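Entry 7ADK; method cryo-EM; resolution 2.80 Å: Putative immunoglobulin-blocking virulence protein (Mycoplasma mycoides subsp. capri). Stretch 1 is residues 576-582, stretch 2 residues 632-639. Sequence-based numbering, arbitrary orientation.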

# COMPACT_ATOMS: atom_id res chain seq x y z
N VAL A 576 14.92 17.23 -24.50
CA VAL A 576 14.04 17.68 -23.43
C VAL A 576 14.53 18.98 -22.81
O VAL A 576 13.77 19.94 -22.66
CB VAL A 576 13.95 16.57 -22.38
CG1 VAL A 576 12.99 16.95 -21.29
CG2 VAL A 576 13.52 15.27 -23.02
N TYR A 577 15.81 19.03 -22.45
CA TYR A 577 16.35 20.13 -21.67
C TYR A 577 16.54 21.42 -22.47
O TYR A 577 16.59 22.47 -21.82
CB TYR A 577 17.63 19.66 -20.96
CG TYR A 577 17.47 18.57 -19.89
CD1 TYR A 577 16.21 18.28 -19.32
CD2 TYR A 577 18.59 17.86 -19.42
CE1 TYR A 577 16.07 17.31 -18.32
CE2 TYR A 577 18.45 16.87 -18.42
CZ TYR A 577 17.18 16.59 -17.87
OH TYR A 577 17.03 15.66 -16.89
N TYR A 578 16.60 21.42 -23.81
CA TYR A 578 16.78 22.65 -24.61
C TYR A 578 16.18 22.64 -26.03
O TYR A 578 15.58 23.63 -26.41
CB TYR A 578 18.26 23.04 -24.73
CG TYR A 578 18.95 23.36 -23.42
CD1 TYR A 578 18.70 24.59 -22.78
CD2 TYR A 578 19.81 22.42 -22.83
CE1 TYR A 578 19.31 24.87 -21.54
CE2 TYR A 578 20.40 22.70 -21.59
CZ TYR A 578 20.16 23.93 -20.95
OH TYR A 578 20.75 24.16 -19.75
N ALA A 579 16.33 21.57 -26.82
CA ALA A 579 15.94 21.61 -28.23
C ALA A 579 14.42 21.62 -28.47
O ALA A 579 13.95 22.18 -29.46
CB ALA A 579 16.61 20.45 -28.97
N ARG A 580 13.63 21.02 -27.57
CA ARG A 580 12.15 21.05 -27.57
C ARG A 580 11.59 21.62 -26.26
O ARG A 580 10.41 21.50 -25.98
CB ARG A 580 11.58 19.67 -27.92
CG ARG A 580 11.86 19.26 -29.36
CD ARG A 580 11.43 17.83 -29.69
NE ARG A 580 9.98 17.71 -29.86
CZ ARG A 580 9.29 16.60 -30.04
NH1 ARG A 580 8.01 16.67 -30.20
NH2 ARG A 580 9.82 15.42 -30.10
N ASN A 581 12.41 22.27 -25.43
CA ASN A 581 12.03 22.69 -24.09
C ASN A 581 10.88 23.70 -24.06
O ASN A 581 10.16 23.76 -23.07
CB ASN A 581 13.28 23.25 -23.39
CG ASN A 581 13.02 23.78 -22.00
OD1 ASN A 581 13.02 23.08 -21.01
ND2 ASN A 581 12.83 25.07 -21.86
N ASN A 582 10.67 24.53 -25.08
CA ASN A 582 9.59 25.50 -25.04
C ASN A 582 8.19 24.87 -25.14
O ASN A 582 7.20 25.53 -24.87
CB ASN A 582 9.86 26.61 -26.07
CG ASN A 582 9.61 26.20 -27.49
OD1 ASN A 582 10.02 25.14 -27.94
ND2 ASN A 582 8.93 27.03 -28.23
N SER A 632 23.50 32.73 -22.18
CA SER A 632 22.07 32.97 -22.38
C SER A 632 21.12 32.09 -21.54
O SER A 632 19.93 32.36 -21.54
CB SER A 632 21.75 32.85 -23.87
OG SER A 632 22.16 31.61 -24.41
N ASN A 633 21.58 31.05 -20.84
CA ASN A 633 20.70 30.05 -20.19
C ASN A 633 21.28 29.48 -18.89
O ASN A 633 22.48 29.32 -18.73
CB ASN A 633 20.40 28.92 -21.20
CG ASN A 633 19.20 29.18 -22.10
OD1 ASN A 633 18.15 29.62 -21.65
ND2 ASN A 633 19.27 28.86 -23.36
N GLU A 634 20.41 29.09 -17.95
CA GLU A 634 20.74 28.25 -16.79
C GLU A 634 21.19 26.84 -17.23
O GLU A 634 20.55 26.27 -18.12
CB GLU A 634 19.52 28.17 -15.85
CG GLU A 634 19.62 27.10 -14.75
CD GLU A 634 18.43 27.04 -13.79
OE1 GLU A 634 18.01 28.08 -13.26
OE2 GLU A 634 17.95 25.93 -13.50
N PRO A 635 22.20 26.23 -16.58
CA PRO A 635 22.49 24.79 -16.67
C PRO A 635 21.55 23.95 -15.80
O PRO A 635 21.30 24.26 -14.63
CB PRO A 635 23.94 24.66 -16.19
CG PRO A 635 24.08 25.78 -15.16
CD PRO A 635 23.19 26.89 -15.72
N ARG A 636 21.03 22.83 -16.31
CA ARG A 636 20.12 21.94 -15.57
C ARG A 636 20.79 21.28 -14.37
O ARG A 636 21.97 20.97 -14.43
CB ARG A 636 19.51 20.88 -16.51
CG ARG A 636 18.89 21.39 -17.81
CD ARG A 636 18.02 22.62 -17.59
NE ARG A 636 17.29 23.05 -18.79
CZ ARG A 636 16.38 24.00 -18.82
NH1 ARG A 636 15.77 24.28 -19.91
NH2 ARG A 636 16.05 24.70 -17.78
N LYS A 637 20.04 20.99 -13.31
CA LYS A 637 20.49 20.19 -12.16
C LYS A 637 19.48 19.09 -11.86
O LYS A 637 18.28 19.36 -11.82
CB LYS A 637 20.69 21.08 -10.92
CG LYS A 637 21.76 22.18 -11.02
CD LYS A 637 23.16 21.61 -11.17
CE LYS A 637 24.26 22.67 -11.22
NZ LYS A 637 24.67 23.17 -9.89
N ILE A 638 19.92 17.86 -11.68
CA ILE A 638 19.02 16.73 -11.42
C ILE A 638 18.81 16.57 -9.91
O ILE A 638 19.70 16.89 -9.13
CB ILE A 638 19.45 15.44 -12.15
CG1 ILE A 638 20.72 14.81 -11.57
CG2 ILE A 638 19.58 15.73 -13.66
CD1 ILE A 638 21.10 13.47 -12.20
N THR A 639 17.63 16.11 -9.52
CA THR A 639 17.26 15.85 -8.12
C THR A 639 17.42 14.39 -7.74
O THR A 639 17.52 14.06 -6.57
CB THR A 639 15.84 16.32 -7.80
OG1 THR A 639 14.86 15.60 -8.49
CG2 THR A 639 15.58 17.80 -8.07

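What holds Arg636 against the end of the helix? Its guanidinium meets the carbonyl oxygen of Tyr577 edge-on and gives it two hydrogen bonds. The shorter runs from Arg636 NH1 to Tyr577 O at 2.8 Å, with a nearly straight N-H...O angle of 160°; the other, from Arg636 NE to Tyr577 O at 3.2 Å, is more bent at 137°. One acceptor thus serves two neighbouring donors, and it lies near the guanidinium plane, where the N-H bonds point. No backbone N of Arg580, Asn581 or Asn582 lies within hydrogen-bonding distance of this oxygen; Arg580 is the first residue after the helix to leave helical backbone angles.

Does Asn581 add a third bond to this arginine? It comes close, with Asn581 OD1 3.2 Å from Arg636 NH1, but the angle is poor and the pair is not a hydrogen bond. The oxygen sits obliquely to the guanidinium, out of line with the N-H directions. Its nearness to a positively charged group should still be electrostatically favourable, while Arg636 NH1 finds a further partner elsewhere in the structure.

How does Tyr578 reach a segment whose nearest CA, that of Asn633, is 9.5 Å from its own? Its CA-to-CB bond points sideways, yet with chi1 in the m well the long side chain brings its hydroxyl to the other stretch. There Tyr578 OH donates a hydrogen bond to Glu634 O at 2.7 Å, with the acceptor near the plane of the ring, at its edge. The same ring offers a face to Arg636: the guanidinium lies flat on it, centres 4.6 Å apart and planes inclined by 21°, with Tyr578 CZ 3.7 Å from Arg636 NE. Arg636 therefore uses the plane of its guanidinium to bind the Tyr577 carbonyl and a flat side to stack on Tyr578, two arrangements that do not compete.

What fills in around these polar contacts? The aliphatic part of Arg636 packs on the other tyrosine, its CG lying 3.8 Å from CG of Tyr577, so this one side chain touches both aromatic residues. Farther along, Tyr577 OH approaches Ile638 CG2 at 4.1 Å, while Asn633 CB lies 4.2 Å from Tyr578 CE1, oblique to the ring. The whole contact buries 327 Å², summed over both sides, and Arg636 has the largest covered area, 112 Å², followed by Tyr578 with 88 Å². Lys637, by contrast, points away and makes no contact.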